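Local coordinates for branched-chain-amino-acid aminotransferase (Pseudomonas aeruginosa, PDB 6NST) that catalyses the pyridoxal-phosphate-dependent transfer of the amino group between leucine, isoleucine or valine and 2-oxoglutarate, the last step in making branched-chain amino acids, at the interface of chains A and B and the interface of chains A and C. Numbering follows the deposited sequence. Chains: chain A/B/C, Branched-chain-amino-acid aminotransferase.

Contact 1: the interface of chains A and B. Residues chain A 204, 244, 247-248, 270; chain B 64, 67-68.
A:Arg270 reaches across to the end of helix 55-68 of chain B, in a packing patch between two subunits of this class-IV (fold-type IV) aminotransferase. Its CB lies 3.8 Å from NE2 of the B:His67 imidazole, and the next carbon, CG, rests against the backbone O of B:His67. The chain bends there (chi2 82°), which carries CD over the centre of the A:Tyr247 ring, 3.7 Å above its plane; the phenol thus supports the arginine from within its own subunit. At the tip, NE and NH2 both donate to the carbonyl O of B:Ile68, with NH2 to O at 3.0 Å. NH2 approaches nearly in line with the C=O bond, whereas NE comes from above the carbonyl plane. A guanidinium suits this place because two N-H groups on one side can share a single acceptor at a helix end.

The carbonyl O of A:Tyr247 faces the CD2-NE2 edge of the B:His67 imidazole, 3.2 Å from NE2; a hydrogen bond from NE2 would be bent. Between the polar groups, the isoleucines fill the seam: CG2 of A:Ile248 touches CG1 of B:Ile68 at 3.5 Å, and the CB methylene of A:Asp244 packs on the CG2 methyl of B:Ile68. A:Ile248 also crosses B:Asp64 at about a right angle. The poorly ordered A:Lys204 faces that carboxylate from the opposite direction, its NZ 3.7 Å from OD2 in a long salt bridge.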
loop_
_atom_site.group_PDB
_atom_site.type_symbol
_atom_site.label_atom_id
_atom_site.label_comp_id
_atom_site.label_asym_id
_atom_site.label_seq_id
_atom_site.Cartn_x
_atom_site.Cartn_y
_atom_site.Cartn_z
ATOM N N LYS A 204 -18.763 -9.771 20.760
ATOM C CA LYS A 204 -18.627 -8.651 21.687
ATOM C C LYS A 204 -20.027 -8.196 22.071
ATOM O O LYS A 204 -20.782 -7.718 21.217
ATOM C CB LYS A 204 -17.825 -7.507 21.064
ATOM C CG LYS A 204 -17.514 -6.362 22.020
ATOM C CD LYS A 204 -16.783 -6.857 23.256
ATOM C CE LYS A 204 -16.375 -5.702 24.162
ATOM N NZ LYS A 204 -15.376 -4.805 23.511
ATOM N N ASP A 244 -6.251 -5.809 17.512
ATOM C CA ASP A 244 -6.525 -5.470 18.901
ATOM C C ASP A 244 -8.014 -5.472 19.215
ATOM O O ASP A 244 -8.387 -5.548 20.391
ATOM C CB ASP A 244 -5.890 -4.120 19.261
ATOM C CG ASP A 244 -6.173 -3.032 18.238
ATOM O OD1 ASP A 244 -6.327 -1.862 18.655
ATOM O OD2 ASP A 244 -6.234 -3.334 17.027
ATOM N N TYR A 247 -8.420 -8.803 20.608
ATOM C CA TYR A 247 -7.898 -8.928 21.967
ATOM C C TYR A 247 -8.979 -8.662 23.009
ATOM O O TYR A 247 -9.000 -9.300 24.068
ATOM C CB TYR A 247 -6.726 -7.965 22.185
ATOM C CG TYR A 247 -5.497 -8.195 21.327
ATOM C CD1 TYR A 247 -5.321 -9.371 20.605
ATOM C CD2 TYR A 247 -4.500 -7.224 21.248
ATOM C CE1 TYR A 247 -4.191 -9.569 19.825
ATOM C CE2 TYR A 247 -3.372 -7.414 20.474
ATOM C CZ TYR A 247 -3.222 -8.588 19.762
ATOM O OH TYR A 247 -2.096 -8.780 18.993
ATOM N N ILE A 248 -9.883 -7.725 22.730
ATOM C CA ILE A 248 -10.873 -7.285 23.707
ATOM C C ILE A 248 -12.261 -7.858 23.409
ATOM O O ILE A 248 -13.258 -7.358 23.929
ATOM C CB ILE A 248 -10.922 -5.753 23.805
ATOM C CG1 ILE A 248 -11.327 -5.145 22.460
ATOM C CG2 ILE A 248 -9.584 -5.215 24.276
ATOM C CD1 ILE A 248 -11.433 -3.635 22.475
ATOM N N ARG A 270 -2.834 -12.482 24.802
ATOM C CA ARG A 270 -3.989 -11.820 25.398
ATOM C C ARG A 270 -5.089 -12.846 25.640
ATOM O O ARG A 270 -5.538 -13.515 24.702
ATOM C CB ARG A 270 -4.521 -10.700 24.502
ATOM C CG ARG A 270 -3.741 -9.406 24.552
ATOM C CD ARG A 270 -2.522 -9.471 23.666
ATOM N NE ARG A 270 -1.812 -8.201 23.629
ATOM C CZ ARG A 270 -0.669 -8.013 22.981
ATOM N NH1 ARG A 270 -0.110 -9.016 22.318
ATOM N NH2 ARG A 270 -0.088 -6.824 22.998
ATOM N N ASP B 64 -9.998 -2.243 28.559
ATOM C CA ASP B 64 -9.740 -2.776 27.224
ATOM C C ASP B 64 -8.397 -2.287 26.698
ATOM O O ASP B 64 -7.563 -3.085 26.254
ATOM C CB ASP B 64 -10.866 -2.378 26.267
ATOM C CG ASP B 64 -12.108 -3.235 26.431
ATOM O OD1 ASP B 64 -12.046 -4.251 27.154
ATOM O OD2 ASP B 64 -13.148 -2.890 25.834
ATOM N N HIS B 67 -5.674 -3.920 28.488
ATOM C CA HIS B 67 -5.603 -5.305 28.032
ATOM C C HIS B 67 -4.918 -5.408 26.675
ATOM O O HIS B 67 -4.140 -6.339 26.432
ATOM C CB HIS B 67 -7.013 -5.898 27.974
ATOM C CG HIS B 67 -7.048 -7.358 27.645
ATOM N ND1 HIS B 67 -6.640 -8.331 28.533
ATOM C CD2 HIS B 67 -7.452 -8.011 26.530
ATOM C CE1 HIS B 67 -6.787 -9.521 27.976
ATOM N NE2 HIS B 67 -7.278 -9.354 26.761
ATOM N N ILE B 68 -5.192 -4.457 25.780
ATOM C CA ILE B 68 -4.561 -4.462 24.464
ATOM C C ILE B 68 -3.050 -4.330 24.596
ATOM O O ILE B 68 -2.287 -5.015 23.903
ATOM C CB ILE B 68 -5.158 -3.345 23.588
ATOM C CG1 ILE B 68 -6.605 -3.680 23.220
ATOM C CG2 ILE B 68 -4.314 -3.125 22.346
ATOM C CD1 ILE B 68 -7.303 -2.632 22.384
#

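Contact 2: the interface of chains A and B. Residues chain A 240, 242, 245; chain B 152, 157-158, 213-214.
A:Thr242 comes toward B:Arg158 from the other subunit, setting its CG2 methyl over one face of the guanidinium, toward the NH2 side, with OG1 on the same side of the plane, off NE. It buries the most surface, 43 Å², in this small patch where the start of a helix meets loops of the neighbour. Its two branches do different work. OG1 sits between the backbone N and carbonyl carbon (chi1 66°), where it accepts from the backbone N of A:Glu245 at 3.2 Å, capping the start of helix 243-247. The same oxygen receives a weak hydrogen bond from NE of B:Arg158. The CG2 methyl lies 3.7 Å from CZ of the guanidinium and also approaches CG1 of B:Val152. Threonine fits because it offers a hydroxyl for the cap and a methyl for packing.

B:Arg158 and B:Val213 are poorly ordered, and their contacts are correspondingly uncertain. NH2 of B:Arg158 donates to the carbonyl O of B:Val213 at 2.7 Å, close to the guanidinium plane; that bond may steady the group as it faces chain A. NH2 also forms a weak bond and salt bridge to OE1 of A:Glu245, with carboxylate and guanidinium planes steeply inclined at 74°. The patch joins the helix 243-247 region of one subunit to two loops of its neighbour and may contribute modestly to assembly.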
loop_
_atom_site.group_PDB
_atom_site.type_symbol
_atom_site.label_atom_id
_atom_site.label_comp_id
_atom_site.label_asym_id
_atom_site.label_seq_id
_atom_site.Cartn_x
_atom_site.Cartn_y
_atom_site.Cartn_z
ATOM N N ARG A 240 -14.556 -4.655 8.839
ATOM C CA ARG A 240 -13.114 -4.758 9.003
ATOM C C ARG A 240 -12.775 -4.844 10.484
ATOM O O ARG A 240 -13.245 -4.035 11.289
ATOM C CB ARG A 240 -12.414 -3.563 8.361
ATOM C CG ARG A 240 -12.829 -3.310 6.924
ATOM C CD ARG A 240 -12.204 -2.035 6.393
ATOM N NE ARG A 240 -10.979 -2.295 5.645
ATOM C CZ ARG A 240 -10.187 -1.344 5.163
ATOM N NH1 ARG A 240 -10.490 -0.068 5.358
ATOM N NH2 ARG A 240 -9.093 -1.668 4.489
ATOM N N THR A 242 -9.696 -5.200 13.384
ATOM C CA THR A 242 -8.281 -5.062 13.687
ATOM C C THR A 242 -7.843 -6.163 14.649
ATOM O O THR A 242 -8.661 -6.838 15.279
ATOM C CB THR A 242 -7.987 -3.686 14.279
ATOM O OG1 THR A 242 -8.633 -3.569 15.553
ATOM C CG2 THR A 242 -8.500 -2.594 13.354
ATOM N N GLU A 245 -8.869 -5.409 18.195
ATOM C CA GLU A 245 -10.293 -5.640 18.409
ATOM C C GLU A 245 -10.560 -7.084 18.820
ATOM O O GLU A 245 -11.476 -7.346 19.608
ATOM C CB GLU A 245 -11.067 -5.276 17.139
ATOM C CG GLU A 245 -12.573 -5.438 17.234
ATOM C CD GLU A 245 -13.290 -4.925 15.997
ATOM O OE1 GLU A 245 -12.624 -4.314 15.129
ATOM O OE2 GLU A 245 -14.518 -5.133 15.893
ATOM N N VAL B 152 -3.328 0.397 11.208
ATOM C CA VAL B 152 -3.979 -0.536 12.127
ATOM C C VAL B 152 -3.092 -1.690 12.569
ATOM O O VAL B 152 -3.438 -2.385 13.532
ATOM C CB VAL B 152 -5.270 -1.115 11.511
ATOM C CG1 VAL B 152 -6.301 -0.015 11.303
ATOM C CG2 VAL B 152 -4.963 -1.830 10.204
ATOM N N THR B 157 -5.038 0.754 17.220
ATOM C CA THR B 157 -5.962 1.868 17.042
ATOM C C THR B 157 -7.190 1.769 17.938
ATOM O O THR B 157 -7.844 2.789 18.178
ATOM C CB THR B 157 -6.392 1.968 15.577
ATOM O OG1 THR B 157 -7.119 0.793 15.201
ATOM C CG2 THR B 157 -5.171 2.113 14.675
ATOM N N ARG B 158 -7.522 0.579 18.440
ATOM C CA ARG B 158 -8.640 0.469 19.371
ATOM C C ARG B 158 -8.260 0.896 20.781
ATOM O O ARG B 158 -9.147 1.234 21.572
ATOM C CB ARG B 158 -9.187 -0.963 19.403
ATOM C CG ARG B 158 -9.465 -1.572 18.034
ATOM C CD ARG B 158 -10.267 -0.635 17.144
ATOM N NE ARG B 158 -10.711 -1.294 15.920
ATOM C CZ ARG B 158 -11.209 -0.657 14.866
ATOM N NH1 ARG B 158 -11.319 0.664 14.883
ATOM N NH2 ARG B 158 -11.591 -1.339 13.795
ATOM N N VAL B 213 -15.462 2.276 11.127
ATOM C CA VAL B 213 -14.473 2.209 12.196
ATOM C C VAL B 213 -13.284 1.366 11.753
ATOM O O VAL B 213 -13.095 0.237 12.221
ATOM C CB VAL B 213 -15.097 1.659 13.489
ATOM C CG1 VAL B 213 -14.264 2.069 14.680
ATOM C CG2 VAL B 213 -16.525 2.157 13.638
ATOM N N THR B 214 -12.476 1.916 10.847
ATOM C CA THR B 214 -11.278 1.247 10.356
ATOM C C THR B 214 -10.089 1.583 11.248
ATOM O O THR B 214 -9.807 0.864 12.213
ATOM C CB THR B 214 -11.006 1.650 8.906
#

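Contact 3: the interface of chains A and C. Residues chain A 26, 31; chain C 12, 24, 101, 103, 121.
The imidazole of A:His31 stands edge-on to the phenyl ring of C:Phe103, with the planes 70° apart and the centroids separated by 4.6 Å. CE1 of the histidine lies above one phenyl face, toward the rim and 3.4 Å from CD1. The CD1 methyl of C:Ile121 meets the phenyl edge in plane and also covers the centre of one face of the C:Tyr12 ring. On A:His31 itself, the terminal methyl CE of C:Met101 lies over one face, offset toward the rim; bends (chi2 -96°, chi3 -71°) bring this flexible thioether chain round to the ring. On the other side of the ring from that methyl, CG2 of C:Thr24 lies off the rim, 3.8 Å from CE1 of A:His31.

A:His31 is an engineered residue, so this edge-to-face contact belongs to the construct and is not evidence of nature's choice. A:Val26 contributes a compact branched side chain that fits between larger groups and buries 54 Å². The interface is two-fold symmetric, consistent with the dimer typical of fold-type IV aminotransferases. Strands 96-104 and 118-126 of chain C supply much of the hydrophobic surface here. A:Val26 and C:Ile121 run side by side, pointing opposite ways, and the valine CG2 methyl comes to 3.5 Å from CG1 of the isoleucine.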
loop_
_atom_site.group_PDB
_atom_site.type_symbol
_atom_site.label_atom_id
_atom_site.label_comp_id
_atom_site.label_asym_id
_atom_site.label_seq_id
_atom_site.Cartn_x
_atom_site.Cartn_y
_atom_site.Cartn_z
ATOM N N VAL A 26 6.291 -37.932 -11.847
ATOM C CA VAL A 26 6.957 -36.931 -11.023
ATOM C C VAL A 26 7.138 -35.608 -11.749
ATOM O O VAL A 26 7.421 -34.591 -11.104
ATOM C CB VAL A 26 8.310 -37.475 -10.518
ATOM C CG1 VAL A 26 9.423 -37.181 -11.519
ATOM C CG2 VAL A 26 8.624 -36.905 -9.146
ATOM N N HIS A 31 2.395 -30.403 -9.904
ATOM C CA HIS A 31 3.427 -30.715 -8.922
ATOM C C HIS A 31 4.560 -29.696 -8.951
ATOM O O HIS A 31 5.172 -29.416 -7.914
ATOM C CB HIS A 31 3.975 -32.120 -9.178
ATOM C CG HIS A 31 4.520 -32.795 -7.960
ATOM N ND1 HIS A 31 5.326 -33.912 -8.025
ATOM C CD2 HIS A 31 4.363 -32.522 -6.644
ATOM C CE1 HIS A 31 5.647 -34.293 -6.803
ATOM N NE2 HIS A 31 5.075 -33.467 -5.946
ATOM N N TYR C 12 16.199 -40.150 -9.068
ATOM C CA TYR C 12 15.086 -40.214 -8.119
ATOM C C TYR C 12 15.636 -40.729 -6.793
ATOM O O TYR C 12 15.787 -41.941 -6.607
ATOM C CB TYR C 12 13.969 -41.109 -8.651
ATOM C CG TYR C 12 12.611 -40.918 -8.001
ATOM C CD1 TYR C 12 11.455 -40.893 -8.772
ATOM C CD2 TYR C 12 12.479 -40.785 -6.622
ATOM C CE1 TYR C 12 10.209 -40.726 -8.193
ATOM C CE2 TYR C 12 11.237 -40.617 -6.034
ATOM C CZ TYR C 12 10.107 -40.588 -6.823
ATOM O OH TYR C 12 8.869 -40.423 -6.241
ATOM N N THR C 24 5.069 -40.685 -8.449
ATOM C CA THR C 24 4.811 -40.394 -7.049
ATOM C C THR C 24 3.315 -40.500 -6.811
ATOM O O THR C 24 2.511 -40.354 -7.735
ATOM C CB THR C 24 5.326 -39.006 -6.646
ATOM O OG1 THR C 24 5.041 -38.774 -5.261
ATOM C CG2 THR C 24 4.665 -37.922 -7.485
ATOM N N MET C 101 14.179 -30.882 -8.807
ATOM C CA MET C 101 12.980 -30.532 -8.058
ATOM C C MET C 101 12.999 -31.213 -6.699
ATOM O O MET C 101 13.176 -32.432 -6.612
ATOM C CB MET C 101 11.717 -30.918 -8.839
ATOM C CG MET C 101 10.479 -30.124 -8.454
ATOM S SD MET C 101 9.432 -30.965 -7.255
ATOM C CE MET C 101 8.754 -32.280 -8.266
ATOM N N PHE C 103 10.759 -31.802 -3.261
ATOM C CA PHE C 103 9.359 -31.755 -2.869
ATOM C C PHE C 103 9.119 -32.650 -1.662
ATOM O O PHE C 103 9.924 -33.526 -1.334
ATOM C CB PHE C 103 8.441 -32.163 -4.030
ATOM C CG PHE C 103 8.601 -33.594 -4.469
ATOM C CD1 PHE C 103 7.705 -34.565 -4.050
ATOM C CD2 PHE C 103 9.634 -33.966 -5.315
ATOM C CE1 PHE C 103 7.841 -35.879 -4.456
ATOM C CE2 PHE C 103 9.775 -35.278 -5.726
ATOM C CZ PHE C 103 8.877 -36.236 -5.296
ATOM N N ILE C 121 14.209 -34.924 -7.255
ATOM C CA ILE C 121 14.082 -35.439 -8.613
ATOM C C ILE C 121 14.856 -34.526 -9.554
ATOM O O ILE C 121 14.811 -33.300 -9.416
ATOM C CB ILE C 121 12.599 -35.548 -9.039
ATOM C CG1 ILE C 121 12.121 -36.994 -8.919
ATOM C CG2 ILE C 121 12.372 -35.007 -10.449
ATOM C CD1 ILE C 121 11.947 -37.456 -7.496
#

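Contact 4: the interface of chains A and B. Residues chain A 186, 190, 243; chain B 153, 156.
The guanidinium of A:Arg243 and the side-chain amide of B:Asn153 lie nearly coplanar, 14° apart, in an arginine-asparagine pairing between subunits of this class-IV aminotransferase. A:Arg243 presents one side of its guanidinium, and both NE and NH1 donate to the amide oxygen OD1, at 3.0 Å for NE and 2.9 Å for NH1. NE lies almost on the extension of the C=O bond, though its N-H bond is bent, while NH1 lies in the carbonyl plane on a lone pair. Two donors on one oxygen should restrict the rotation of the amide and give good reason to place OD1, rather than ND2, toward the arginine. The bend at chi3 (80°) turns the NE and NH1 side of the guanidinium toward OD1.

The asparagine CG extends away from its backbone N (chi1 -164°), which carries the amide across to chain A. There A:Leu186 crosses it obliquely, its CD1 methyl 3.5 Å from CG of B:Asn153; being apolar, it packs against the amide without competing for the arginine's donors. Nearer the backbone, CB of B:Asn153 packs 3.9 Å from CA of A:Gly190, where the absence of a side chain lets the loop come close. The thioether of B:Met156 lies alongside the methylenes of A:Arg243, its SD 4.0 Å from CD, a soft apolar neighbour.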
loop_
_atom_site.group_PDB
_atom_site.type_symbol
_atom_site.label_atom_id
_atom_site.label_comp_id
_atom_site.label_asym_id
_atom_site.label_seq_id
_atom_site.Cartn_x
_atom_site.Cartn_y
_atom_site.Cartn_z
ATOM N N LEU A 186 -3.318 -11.461 8.756
ATOM C CA LEU A 186 -3.702 -10.093 8.440
ATOM C C LEU A 186 -3.550 -9.851 6.944
ATOM O O LEU A 186 -2.591 -10.324 6.326
ATOM C CB LEU A 186 -2.850 -9.083 9.216
ATOM C CG LEU A 186 -2.689 -9.312 10.720
ATOM C CD1 LEU A 186 -1.740 -8.283 11.300
ATOM C CD2 LEU A 186 -4.035 -9.264 11.434
ATOM N N GLY A 190 -3.511 -4.709 6.920
ATOM C CA GLY A 190 -3.305 -4.845 8.346
ATOM C C GLY A 190 -4.508 -5.323 9.129
ATOM O O GLY A 190 -4.396 -5.512 10.346
ATOM N N ARG A 243 -6.527 -6.341 14.764
ATOM C CA ARG A 243 -6.015 -7.382 15.647
ATOM C C ARG A 243 -6.337 -7.079 17.107
ATOM O O ARG A 243 -6.677 -7.987 17.874
ATOM C CB ARG A 243 -4.509 -7.561 15.445
ATOM C CG ARG A 243 -3.649 -6.420 15.970
ATOM C CD ARG A 243 -2.301 -6.940 16.428
ATOM N NE ARG A 243 -1.393 -7.144 15.311
ATOM C CZ ARG A 243 -0.353 -7.968 15.328
ATOM N NH1 ARG A 243 0.413 -8.074 14.254
ATOM N NH2 ARG A 243 -0.088 -8.694 16.406
ATOM N N ASN B 153 -1.966 -1.927 11.900
ATOM C CA ASN B 153 -1.030 -2.957 12.330
ATOM C C ASN B 153 0.304 -2.392 12.797
ATOM O O ASN B 153 1.194 -3.166 13.163
ATOM C CB ASN B 153 -0.793 -3.979 11.212
ATOM C CG ASN B 153 -0.143 -5.249 11.726
ATOM O OD1 ASN B 153 -0.473 -5.723 12.815
ATOM N ND2 ASN B 153 0.803 -5.791 10.964
ATOM N N MET B 156 -1.919 0.198 17.912
ATOM C CA MET B 156 -3.193 -0.415 18.273
ATOM C C MET B 156 -4.250 0.680 18.296
ATOM O O MET B 156 -4.350 1.450 19.255
ATOM C CB MET B 156 -3.073 -1.141 19.606
ATOM C CG MET B 156 -1.946 -2.181 19.649
ATOM S SD MET B 156 -2.146 -3.589 18.524
ATOM C CE MET B 156 -1.228 -3.060 17.074
#

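Contacts 1, 2 and 4 are parts of one A-B interface: the centres of their C-alpha atoms are about 11 Å apart for contacts 1 and 2, 12 Å for contacts 1 and 4, and 7 Å for contacts 2 and 4. Helix 243-247 of chain A contributes to all three, while the chain B segment 152-158 serves contacts 2 and 4. Contact 3 lies on the separate A-C interface, its C-alpha centre about 39 to 46 Å from theirs. Chain A thus meets two neighbours through distinct surfaces, which could let two-fold A-C pairs be joined by A-B contacts, themselves not exactly two-fold, into the deposited six-chain assembly, perhaps not the biological oligomer.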